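Local coordinates for protein acyl-coenzyme A oxidase 3 (Yarrowia lipolytica, PDB 5YS9) that oxidises acyl-CoA substrates of various chain lengths to 2-trans-enoyl-CoA with FAD as cofactor, reducing oxygen to hydrogen peroxide in peroxisomal fatty acid beta-oxidation, at residues A369-S372 against Q373-D377. Residues are numbered along the deposited sequence; the frame is centred on the assembly and turned at random.
Sequences ADQS and QIQYD
Gln371 and Gln375, one helical turn apart, meet through their side chains: Gln375 NE2 sits over one face of the Gln371 amide, 3.3 Å from Gln371 CD, and the two amide planes are turned 47° from each other. The bend at chi2 (81°) turns the Gln371 chain so that its amide passes under Gln375 NE2. A hydrogen bond of 2.9 Å runs from Gln375 N to Gln371 O. The same i to i+4 pattern of the alpha helix links Gln373 N to Ala369 O, Ile374 N to Asp370 O and Tyr376 N to Ser372 O. This lies in the second half of the long helix 349-385 in the C-alpha1 domain, packed between helices 300-330, 391-428 and 547-573. An alanine here, in place of Gln371, removes the amide under Gln375 NE2 and is likely to open a gap toward Ala565 and Arg569 of helix 547-573. About a quarter turn further round, the buried Ser372 packs on Val307 and Leu411 while its OG hydrogen-bonds to Ala368 O. Gln373 lays its CB 3.6 Å from Ala369 O and runs on along the helix, where NE2 makes a weak hydrogen bond to Asp377 OD2, 3.3 Å away.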
loop_
_atom_site.group_PDB
_atom_site.type_symbol
_atom_site.label_atom_id
_atom_site.label_comp_id
_atom_site.label_asym_id
_atom_site.label_seq_id
_atom_site.Cartn_x
_atom_site.Cartn_y
_atom_site.Cartn_z
ATOM N N ALA A 369 21.397 0.092 -9.280
ATOM C CA ALA A 369 21.672 1.471 -9.644
ATOM C C ALA A 369 23.133 1.735 -9.994
ATOM O O ALA A 369 23.410 2.508 -10.895
ATOM C CB ALA A 369 21.249 2.410 -8.511
ATOM N N ASP A 370 24.041 1.165 -9.218
ATOM C CA ASP A 370 25.483 1.363 -9.381
ATOM C C ASP A 370 25.945 0.625 -10.615
ATOM O O ASP A 370 26.619 1.213 -11.435
ATOM C CB ASP A 370 26.267 0.885 -8.144
ATOM C CG ASP A 370 26.133 1.838 -6.916
ATOM O OD1 ASP A 370 25.446 2.887 -6.976
ATOM O OD2 ASP A 370 26.731 1.541 -5.860
ATOM N N GLN A 371 25.562 -0.651 -10.763
ATOM C CA GLN A 371 25.911 -1.440 -11.935
ATOM C C GLN A 371 25.426 -0.789 -13.224
ATOM O O GLN A 371 26.118 -0.833 -14.264
ATOM C CB GLN A 371 25.358 -2.843 -11.802
ATOM C CG GLN A 371 25.671 -3.832 -12.954
ATOM C CD GLN A 371 27.059 -4.487 -12.888
ATOM O OE1 GLN A 371 27.161 -5.708 -13.032
ATOM N NE2 GLN A 371 28.126 -3.694 -12.672
ATOM N N SER A 372 24.250 -0.174 -13.179
ATOM C CA SER A 372 23.702 0.489 -14.363
ATOM C C SER A 372 24.453 1.748 -14.742
ATOM O O SER A 372 24.659 2.014 -15.939
ATOM C CB SER A 372 22.241 0.834 -14.172
ATOM O OG SER A 372 21.475 -0.331 -14.212
ATOM N N GLN A 373 24.813 2.545 -13.735
ATOM C CA GLN A 373 25.559 3.791 -13.964
ATOM C C GLN A 373 26.980 3.485 -14.475
ATOM O O GLN A 373 27.488 4.190 -15.344
ATOM C CB GLN A 373 25.590 4.673 -12.702
ATOM C CG GLN A 373 26.305 6.026 -12.834
ATOM C CD GLN A 373 25.691 7.003 -13.866
ATOM O OE1 GLN A 373 24.461 7.114 -14.029
ATOM N NE2 GLN A 373 26.566 7.740 -14.551
ATOM N N ILE A 374 27.588 2.438 -13.932
ATOM C CA ILE A 374 28.915 1.987 -14.331
ATOM C C ILE A 374 28.873 1.381 -15.742
ATOM O O ILE A 374 29.652 1.791 -16.578
ATOM C CB ILE A 374 29.513 0.972 -13.324
ATOM C CG1 ILE A 374 29.714 1.609 -11.927
ATOM C CG2 ILE A 374 30.838 0.413 -13.838
ATOM C CD1 ILE A 374 29.684 0.593 -10.794
ATOM N N GLN A 375 27.946 0.463 -16.030
ATOM C CA GLN A 375 27.852 -0.074 -17.402
ATOM C C GLN A 375 27.597 1.053 -18.413
ATOM O O GLN A 375 28.283 1.132 -19.437
ATOM C CB GLN A 375 26.839 -1.208 -17.539
ATOM C CG GLN A 375 27.477 -2.568 -17.318
ATOM C CD GLN A 375 26.461 -3.672 -17.079
ATOM O OE1 GLN A 375 25.390 -3.698 -17.697
ATOM N NE2 GLN A 375 26.783 -4.584 -16.171
ATOM N N TYR A 376 26.673 1.956 -18.094
ATOM C CA TYR A 376 26.494 3.139 -18.913
ATOM C C TYR A 376 27.794 3.961 -19.108
ATOM O O TYR A 376 28.069 4.380 -20.218
ATOM C CB TYR A 376 25.360 4.015 -18.379
ATOM C CG TYR A 376 25.242 5.334 -19.114
ATOM C CD1 TYR A 376 24.557 5.427 -20.327
ATOM C CD2 TYR A 376 25.865 6.483 -18.622
ATOM C CE1 TYR A 376 24.475 6.638 -21.008
ATOM C CE2 TYR A 376 25.796 7.695 -19.292
ATOM C CZ TYR A 376 25.100 7.774 -20.479
ATOM O OH TYR A 376 25.041 8.983 -21.141
ATOM N N ASP A 377 28.586 4.195 -18.058
ATOM C CA ASP A 377 29.824 5.002 -18.196
ATOM C C ASP A 377 30.887 4.327 -19.083
ATOM O O ASP A 377 31.455 4.982 -19.949
ATOM C CB ASP A 377 30.419 5.423 -16.832
ATOM C CG ASP A 377 29.516 6.412 -16.075
ATOM O OD1 ASP A 377 28.609 7.022 -16.671
ATOM O OD2 ASP A 377 29.685 6.570 -14.867
#